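Local coordinates for protein plantacyanin (Spinacia oleracea, PDB 1F56) that probably transfers electrons as a small basic blue copper protein of the cupredoxin fold, using a single bound copper ion, at residues A[2-7]-A[24-29]; A[7-12]-A[82-87]. All blocks are in the same frame, centred on the assembly; numbering follows the deposited sequence.

Contact 1: residues A[2-7]-A[24-29]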
ATOM      1  N   VAL A   2      -7.049   6.285  12.219  1.00 21.12           N
ATOM      2  CA  VAL A   2      -6.876   4.925  11.701  1.00 20.32           C
ATOM      3  C   VAL A   2      -7.910   4.689  10.594  1.00 21.61           C
ATOM      4  O   VAL A   2      -9.102   4.946  10.792  1.00 21.44           O
ATOM      5  CB  VAL A   2      -7.059   3.888  12.832  1.00 23.80           C
ATOM      6  CG1 VAL A   2      -6.795   2.468  12.316  1.00 23.07           C
ATOM      7  CG2 VAL A   2      -6.105   4.211  13.967  1.00 21.13           C
ATOM      8  N   TYR A   3      -7.442   4.229   9.433  1.00 13.95           N
ATOM      9  CA  TYR A   3      -8.296   3.978   8.267  1.00 17.78           C
ATOM     10  C   TYR A   3      -8.115   2.556   7.691  1.00 15.97           C
ATOM     11  O   TYR A   3      -6.984   2.092   7.516  1.00 19.69           O
ATOM     12  CB  TYR A   3      -7.982   5.006   7.165  1.00 13.45           C
ATOM     13  CG  TYR A   3      -8.189   6.459   7.575  1.00 23.04           C
ATOM     14  CD1 TYR A   3      -7.130   7.366   7.590  1.00 16.28           C
ATOM     15  CD2 TYR A   3      -9.442   6.918   7.968  1.00 16.23           C
ATOM     16  CE1 TYR A   3      -7.317   8.689   7.989  1.00 21.31           C
ATOM     17  CE2 TYR A   3      -9.637   8.237   8.368  1.00 16.16           C
ATOM     18  CZ  TYR A   3      -8.581   9.113   8.375  1.00 21.82           C
ATOM     19  OH  TYR A   3      -8.807  10.415   8.758  1.00 14.51           O
ATOM     20  N   ASN A   4      -9.216   1.869   7.398  1.00 17.28           N
ATOM     21  CA  ASN A   4      -9.139   0.527   6.807  1.00 17.38           C
ATOM     22  C   ASN A   4      -9.016   0.682   5.286  1.00 20.38           C
ATOM     23  O   ASN A   4      -9.709   1.510   4.698  1.00 17.72           O
ATOM     24  CB  ASN A   4     -10.410  -0.294   7.075  1.00 19.45           C
ATOM     25  CG  ASN A   4     -10.615  -0.632   8.539  1.00 22.22           C
ATOM     26  OD1 ASN A   4      -9.669  -0.858   9.280  1.00 20.27           O
ATOM     27  ND2 ASN A   4     -11.874  -0.692   8.954  1.00 30.18           N
ATOM     28  N   ILE A   5      -8.142  -0.100   4.649  1.00 15.46           N
ATOM     29  CA  ILE A   5      -8.004  -0.045   3.189  1.00 15.14           C
ATOM     30  C   ILE A   5      -8.461  -1.388   2.606  1.00 14.32           C
ATOM     31  O   ILE A   5      -8.091  -2.437   3.118  1.00 16.00           O
ATOM     32  CB  ILE A   5      -6.533   0.213   2.749  1.00 13.13           C
ATOM     33  CG1 ILE A   5      -6.084   1.601   3.205  1.00 23.86           C
ATOM     34  CG2 ILE A   5      -6.418   0.149   1.224  1.00 15.01           C
ATOM     35  CD1 ILE A   5      -6.932   2.727   2.621  1.00 26.99           C
ATOM     36  N   GLY A   6      -9.286  -1.365   1.563  1.00 15.20           N
ATOM     37  CA  GLY A   6      -9.731  -2.619   0.958  1.00 13.86           C
ATOM     38  C   GLY A   6      -8.645  -2.973  -0.040  1.00 15.03           C
ATOM     39  O   GLY A   6      -8.594  -2.422  -1.143  1.00 18.80           O
ATOM     40  N   TRP A   7      -7.755  -3.877   0.350  1.00 13.84           N
ATOM     41  CA  TRP A   7      -6.625  -4.252  -0.501  1.00 14.20           C
ATOM     42  C   TRP A   7      -6.993  -5.331  -1.507  1.00 13.37           C
ATOM     43  O   TRP A   7      -7.000  -6.516  -1.192  1.00 14.05           O
ATOM     44  CB  TRP A   7      -5.470  -4.718   0.391  1.00 10.20           C
ATOM     45  CG  TRP A   7      -4.127  -4.747  -0.270  1.00 17.27           C
ATOM     46  CD1 TRP A   7      -3.241  -5.794  -0.269  1.00 16.68           C
ATOM     47  CD2 TRP A   7      -3.483  -3.673  -0.972  1.00 13.31           C
ATOM     48  NE1 TRP A   7      -2.088  -5.436  -0.916  1.00  8.74           N
ATOM     49  CE2 TRP A   7      -2.203  -4.143  -1.364  1.00 11.37           C
ATOM     50  CE3 TRP A   7      -3.857  -2.356  -1.306  1.00 17.85           C
ATOM     51  CZ2 TRP A   7      -1.291  -3.347  -2.073  1.00  9.70           C
ATOM     52  CZ3 TRP A   7      -2.944  -1.554  -2.012  1.00 22.87           C
ATOM     53  CH2 TRP A   7      -1.671  -2.059  -2.386  1.00 21.19           C
ATOM     54  N   VAL A  24      -2.686   5.760  10.588  1.00 15.95           N
ATOM     55  CA  VAL A  24      -2.429   4.329  10.477  1.00 15.24           C
ATOM     56  C   VAL A  24      -3.358   3.754   9.399  1.00 18.05           C
ATOM     57  O   VAL A  24      -4.571   3.949   9.446  1.00 16.88           O
ATOM     58  CB  VAL A  24      -2.723   3.601  11.824  1.00 18.09           C
ATOM     59  CG1 VAL A  24      -2.467   2.093  11.684  1.00 14.30           C
ATOM     60  CG2 VAL A  24      -1.863   4.199  12.953  1.00 13.83           C
ATOM     61  N   LEU A  25      -2.792   3.080   8.407  1.00 13.57           N
ATOM     62  CA  LEU A  25      -3.615   2.440   7.373  1.00 12.59           C
ATOM     63  C   LEU A  25      -3.683   0.960   7.728  1.00 15.22           C
ATOM     64  O   LEU A  25      -2.670   0.355   8.102  1.00 15.52           O
ATOM     65  CB  LEU A  25      -2.985   2.568   5.987  1.00 12.86           C
ATOM     66  CG  LEU A  25      -2.891   3.975   5.376  1.00 30.85           C
ATOM     67  CD1 LEU A  25      -2.442   3.879   3.918  1.00 24.58           C
ATOM     68  CD2 LEU A  25      -4.242   4.660   5.475  1.00 21.69           C
ATOM     69  N   VAL A  26      -4.865   0.370   7.628  1.00 12.18           N
ATOM     70  CA  VAL A  26      -4.978  -1.041   7.914  1.00 14.49           C
ATOM     71  C   VAL A  26      -5.372  -1.737   6.619  1.00 18.75           C
ATOM     72  O   VAL A  26      -6.513  -1.613   6.157  1.00 19.44           O
ATOM     73  CB  VAL A  26      -6.032  -1.342   9.007  1.00 12.90           C
ATOM     74  CG1 VAL A  26      -5.999  -2.853   9.332  1.00 16.35           C
ATOM     75  CG2 VAL A  26      -5.741  -0.522  10.294  1.00 13.27           C
ATOM     76  N   PHE A  27      -4.416  -2.448   6.020  1.00 16.85           N
ATOM     77  CA  PHE A  27      -4.663  -3.166   4.777  1.00 14.27           C
ATOM     78  C   PHE A  27      -5.367  -4.485   5.099  1.00 17.55           C
ATOM     79  O   PHE A  27      -4.820  -5.360   5.799  1.00 15.17           O
ATOM     80  CB  PHE A  27      -3.345  -3.426   4.029  1.00 15.49           C
ATOM     81  CG  PHE A  27      -2.687  -2.176   3.514  1.00 12.64           C
ATOM     82  CD1 PHE A  27      -1.934  -1.366   4.366  1.00 11.89           C
ATOM     83  CD2 PHE A  27      -2.841  -1.793   2.186  1.00 16.63           C
ATOM     84  CE1 PHE A  27      -1.344  -0.191   3.903  1.00 19.97           C
ATOM     85  CE2 PHE A  27      -2.253  -0.614   1.704  1.00 10.93           C
ATOM     86  CZ  PHE A  27      -1.501   0.188   2.572  1.00 15.68           C
ATOM     87  N   LYS A  28      -6.583  -4.621   4.578  1.00 19.72           N
ATOM     88  CA  LYS A  28      -7.393  -5.802   4.833  1.00 21.02           C
ATOM     89  C   LYS A  28      -7.604  -6.627   3.583  1.00 20.47           C
ATOM     90  O   LYS A  28      -7.985  -6.092   2.530  1.00 18.82           O
ATOM     91  CB  LYS A  28      -8.743  -5.392   5.430  1.00 26.64           C
ATOM     92  CG  LYS A  28      -8.605  -4.653   6.756  1.00 28.92           C
ATOM     93  CD  LYS A  28      -9.888  -4.686   7.559  1.00 36.42           C
ATOM     94  CE  LYS A  28      -9.619  -4.319   9.006  1.00 40.21           C
ATOM     95  NZ  LYS A  28     -10.840  -4.406   9.849  1.00 46.91           N
ATOM     96  N   TYR A  29      -7.335  -7.930   3.716  1.00 15.96           N
ATOM     97  CA  TYR A  29      -7.459  -8.886   2.622  1.00 15.29           C
ATOM     98  C   TYR A  29      -7.256 -10.295   3.188  1.00 18.60           C
ATOM     99  O   TYR A  29      -6.985 -10.459   4.386  1.00 14.74           O
ATOM    100  CB  TYR A  29      -6.400  -8.598   1.548  1.00 15.31           C
ATOM    101  CG  TYR A  29      -4.985  -8.599   2.097  1.00 15.45           C
ATOM    102  CD1 TYR A  29      -4.449  -7.464   2.708  1.00 15.29           C
ATOM    103  CD2 TYR A  29      -4.193  -9.751   2.042  1.00 14.55           C
ATOM    104  CE1 TYR A  29      -3.153  -7.479   3.254  1.00  9.71           C
ATOM    105  CE2 TYR A  29      -2.896  -9.775   2.592  1.00 15.05           C
ATOM    106  CZ  TYR A  29      -2.389  -8.638   3.193  1.00 21.69           C
ATOM    107  OH  TYR A  29      -1.127  -8.664   3.745  1.00 15.78           O
TER
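One face of the Trp7 indole takes the edge of Phe27: CD2 of Phe27 sits 3.7 Å from CE3 of Trp7, and with planes at 87° the pair is edge-to-face. CD1 of Trp7 lies over the face of the Tyr29 ring, 3.6 Å from CD1 of Tyr29, the planes oblique. CG of Trp7 is anti to the backbone N (chi1 -163°) and CG of Tyr29 takes the crowded position (chi1 56°), setting the rings side by side. Their polar ends find partners beyond the two segments, Tyr29 OH at Asp61 OD2 and Trp7 NE1 at Asn35 O. Tyr3 turns its ring edge to the CD2 methyl of Leu25. Ile5 lies alongside Phe27, whereas Val2, Asn4, Val26 and Lys28 occupy the other side of the sheet. There OD1 of Asn4 passes CE of Lys28 at 3.5 Å. Four backbone hydrogen bonds join the strands and a fifth runs from Trp7 N, just past the strand end; in one of the two shortest, Ile5 N to Val26 O at 2.7 Å, the donor rises above the carbonyl plane. Two parallel strands in register, leading at their C-terminal ends into this aromatic cluster, are consistent with the first two strands of a cupredoxin beta-barrel.

Contact 2: residues A[7-12]-A[82-87]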
ATOM      1  N   TRP A   7      -7.755  -3.877   0.350  1.00 13.84           N
ATOM      2  CA  TRP A   7      -6.625  -4.252  -0.501  1.00 14.20           C
ATOM      3  C   TRP A   7      -6.993  -5.331  -1.507  1.00 13.37           C
ATOM      4  O   TRP A   7      -7.000  -6.516  -1.192  1.00 14.05           O
ATOM      5  CB  TRP A   7      -5.470  -4.718   0.391  1.00 10.20           C
ATOM      6  CG  TRP A   7      -4.127  -4.747  -0.270  1.00 17.27           C
ATOM      7  CD1 TRP A   7      -3.241  -5.794  -0.269  1.00 16.68           C
ATOM      8  CD2 TRP A   7      -3.483  -3.673  -0.972  1.00 13.31           C
ATOM      9  NE1 TRP A   7      -2.088  -5.436  -0.916  1.00  8.74           N
ATOM     10  CE2 TRP A   7      -2.203  -4.143  -1.364  1.00 11.37           C
ATOM     11  CE3 TRP A   7      -3.857  -2.356  -1.306  1.00 17.85           C
ATOM     12  CZ2 TRP A   7      -1.291  -3.347  -2.073  1.00  9.70           C
ATOM     13  CZ3 TRP A   7      -2.944  -1.554  -2.012  1.00 22.87           C
ATOM     14  CH2 TRP A   7      -1.671  -2.059  -2.386  1.00 21.19           C
ATOM     15  N   SER A   8      -7.311  -4.907  -2.722  1.00 17.17           N
ATOM     16  CA  SER A   8      -7.685  -5.832  -3.780  1.00 22.63           C
ATOM     17  C   SER A   8      -7.287  -5.232  -5.124  1.00 20.59           C
ATOM     18  O   SER A   8      -6.783  -4.110  -5.174  1.00 24.04           O
ATOM     19  CB  SER A   8      -9.189  -6.078  -3.758  1.00 28.56           C
ATOM     20  OG  SER A   8      -9.526  -7.111  -4.669  1.00 50.58           O
ATOM     21  N   PHE A   9      -7.515  -5.962  -6.210  1.00 21.23           N
ATOM     22  CA  PHE A   9      -7.163  -5.444  -7.534  1.00 24.81           C
ATOM     23  C   PHE A   9      -7.808  -4.075  -7.708  1.00 26.68           C
ATOM     24  O   PHE A   9      -7.247  -3.178  -8.326  1.00 28.49           O
ATOM     25  CB  PHE A   9      -7.615  -6.436  -8.611  1.00 34.06           C
ATOM     26  CG  PHE A   9      -6.823  -7.722  -8.601  1.00 33.51           C
ATOM     27  CD1 PHE A   9      -5.601  -7.805  -9.258  1.00 28.59           C
ATOM     28  CD2 PHE A   9      -7.272  -8.825  -7.879  1.00 28.42           C
ATOM     29  CE1 PHE A   9      -4.835  -8.964  -9.194  1.00 19.03           C
ATOM     30  CE2 PHE A   9      -6.515  -9.993  -7.806  1.00 31.98           C
ATOM     31  CZ  PHE A   9      -5.296 -10.061  -8.463  1.00 32.37           C
ATOM     32  N   ASN A  10      -8.994  -3.911  -7.143  1.00 28.10           N
ATOM     33  CA  ASN A  10      -9.657  -2.623  -7.200  1.00 29.68           C
ATOM     34  C   ASN A  10      -9.561  -2.093  -5.767  1.00 26.47           C
ATOM     35  O   ASN A  10     -10.420  -2.371  -4.927  1.00 26.26           O
ATOM     36  CB  ASN A  10     -11.119  -2.780  -7.633  1.00 35.90           C
ATOM     37  CG  ASN A  10     -11.849  -1.448  -7.709  1.00 59.12           C
ATOM     38  OD1 ASN A  10     -12.327  -0.926  -6.698  1.00 73.53           O
ATOM     39  ND2 ASN A  10     -11.921  -0.882  -8.908  1.00 74.43           N
ATOM     40  N   VAL A  11      -8.492  -1.352  -5.487  1.00 23.94           N
ATOM     41  CA  VAL A  11      -8.266  -0.814  -4.147  1.00 24.19           C
ATOM     42  C   VAL A  11      -9.327   0.195  -3.723  1.00 28.90           C
ATOM     43  O   VAL A  11      -9.683   1.080  -4.499  1.00 26.26           O
ATOM     44  CB  VAL A  11      -6.909  -0.108  -4.052  1.00 22.35           C
ATOM     45  CG1 VAL A  11      -6.684   0.356  -2.625  1.00 21.54           C
ATOM     46  CG2 VAL A  11      -5.794  -1.046  -4.497  1.00 23.61           C
ATOM     47  N   ASN A  12      -9.829   0.076  -2.495  1.00 23.70           N
ATOM     48  CA  ASN A  12     -10.820   1.034  -2.032  1.00 27.38           C
ATOM     49  C   ASN A  12     -10.436   1.659  -0.689  1.00 28.18           C
ATOM     50  O   ASN A  12      -9.699   1.057   0.103  1.00 24.08           O
ATOM     51  CB  ASN A  12     -12.204   0.385  -1.921  1.00 26.49           C
ATOM     52  CG  ASN A  12     -12.262  -0.682  -0.856  1.00 40.86           C
ATOM     53  OD1 ASN A  12     -12.074  -1.865  -1.133  1.00 52.31           O
ATOM     54  ND2 ASN A  12     -12.508  -0.266   0.377  1.00 40.75           N
ATOM     55  N   GLY A  82      -2.156  -5.086 -12.482  1.00 24.09           N
ATOM     56  CA  GLY A  82      -3.607  -5.138 -12.453  1.00 21.43           C
ATOM     57  C   GLY A  82      -4.211  -4.011 -11.637  1.00 25.70           C
ATOM     58  O   GLY A  82      -5.429  -3.964 -11.438  1.00 25.87           O
ATOM     59  N   GLY A  83      -3.363  -3.108 -11.147  1.00 20.09           N
ATOM     60  CA  GLY A  83      -3.855  -1.982 -10.376  1.00 22.57           C
ATOM     61  C   GLY A  83      -3.608  -2.005  -8.876  1.00 22.36           C
ATOM     62  O   GLY A  83      -3.996  -1.075  -8.165  1.00 20.48           O
ATOM     63  N   MET A  84      -2.982  -3.058  -8.371  1.00 20.78           N
ATOM     64  CA  MET A  84      -2.730  -3.095  -6.944  1.00 20.51           C
ATOM     65  C   MET A  84      -1.524  -2.240  -6.548  1.00 18.61           C
ATOM     66  O   MET A  84      -0.428  -2.738  -6.294  1.00 13.70           O
ATOM     67  CB  MET A  84      -2.562  -4.533  -6.459  1.00 25.51           C
ATOM     68  CG  MET A  84      -3.872  -5.288  -6.373  1.00 25.83           C
ATOM     69  SD  MET A  84      -3.748  -6.790  -5.383  1.00 22.54           S
ATOM     70  CE  MET A  84      -4.163  -6.163  -3.699  1.00 20.30           C
ATOM     71  N   LYS A  85      -1.740  -0.935  -6.505  1.00 16.81           N
ATOM     72  CA  LYS A  85      -0.681  -0.008  -6.113  1.00 21.28           C
ATOM     73  C   LYS A  85      -1.353   1.302  -5.706  1.00 23.24           C
ATOM     74  O   LYS A  85      -2.386   1.666  -6.277  1.00 20.23           O
ATOM     75  CB  LYS A  85       0.266   0.255  -7.296  1.00 12.87           C
ATOM     76  CG  LYS A  85      -0.458   0.906  -8.468  1.00 22.17           C
ATOM     77  CD  LYS A  85       0.469   1.683  -9.378  1.00 36.72           C
ATOM     78  CE  LYS A  85       1.289   0.801 -10.280  1.00 39.87           C
ATOM     79  NZ  LYS A  85       2.091   1.639 -11.228  1.00 39.24           N
ATOM     80  N   ILE A  86      -0.797   1.992  -4.711  1.00 18.07           N
ATOM     81  CA  ILE A  86      -1.344   3.280  -4.311  1.00 15.47           C
ATOM     82  C   ILE A  86      -0.259   4.208  -3.817  1.00 18.60           C
ATOM     83  O   ILE A  86       0.768   3.773  -3.286  1.00 14.49           O
ATOM     84  CB  ILE A  86      -2.401   3.191  -3.188  1.00 27.29           C
ATOM     85  CG1 ILE A  86      -1.849   2.413  -2.000  1.00 20.34           C
ATOM     86  CG2 ILE A  86      -3.683   2.595  -3.724  1.00 44.31           C
ATOM     87  CD1 ILE A  86      -2.790   2.424  -0.792  1.00 28.69           C
ATOM     88  N   ALA A  87      -0.500   5.497  -4.020  1.00 12.69           N
ATOM     89  CA  ALA A  87       0.400   6.546  -3.596  1.00 17.14           C
ATOM     90  C   ALA A  87      -0.470   7.436  -2.717  1.00 22.51           C
ATOM     91  O   ALA A  87      -1.499   7.951  -3.163  1.00 24.71           O
ATOM     92  CB  ALA A  87       0.914   7.318  -4.800  1.00 18.41           C
TER
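This contact belongs to the copper site: Met84, a copper ligand together with His34, Cys74 and His79, is packed here against the loop that follows strand 2-6. Its CG stands anti to its own carbonyl carbon, and the bend at chi3 (90°) swings the methyl back over the indole of Trp7. CE lies 3.5 Å from the centroid of the five-membered ring of Trp7 and only 5° off the normal, a CH-pi contact almost squarely over the face. The same methyl is also 3.5 Å from the backbone N of Ser8, so it sits in the corner formed by the ring and the main chain. SD lies over the face of Phe9, 4.4 Å from that ring's centroid, a Met-aromatic contact, while CG of Met84 comes within 3.4 Å of Ser8 O. With Trp7 under the methyl and the Phe9 ring over SD, the thioether is likely to be restricted in its rotation beside the metal. An alanine in place of Trp7 would probably loosen the methionine ligand, since the flat surface under its methyl and the bond from NE1 to Asn35 O would both be lost. Met84 is itself the centre of an inverse gamma turn, with Lys85 N bonded to Gly83 O at 2.8 Å. At Gly83 the backbone (phi 107°) would by itself press a beta carbon against the carbonyl oxygen of Gly82, and the carbonyl oxygen of Phe9 crowds the same place. Further along, CG1 of Val11 meets CG2 of Ile86 at 3.9 Å, and CG1 of Ile86 reaches CZ3 of Trp7 at 4.1 Å. Strand 85-90, which begins at Lys85, is the outermost strand of its antiparallel sheet and pairs with strand 68-73, Ile86 bonding through its backbone to Phe72.

In the fold
Trp7 is common to both contacts and joins them through its two faces: Phe27 of contact 1 comes over one, the methyl of Met84 in contact 2 over the other. The contact centres are 12 Å apart, and the loop after strand 2-6 folds back on that strand, with Gly6 N 2.9 Å from Asn12 O in a probable hydrogen bond and Ile5 CG2 packing on Val11 CG1 at 3.9 Å. Copper lies about 3 Å from the nearest side-chain atom of Met84 and about 5 Å from that of Trp7. The indole therefore stands in the second shell, linking the sheet of strands 2-6 and 24-28 to the loops at one end of the antiparallel sheet that carry the copper ligands.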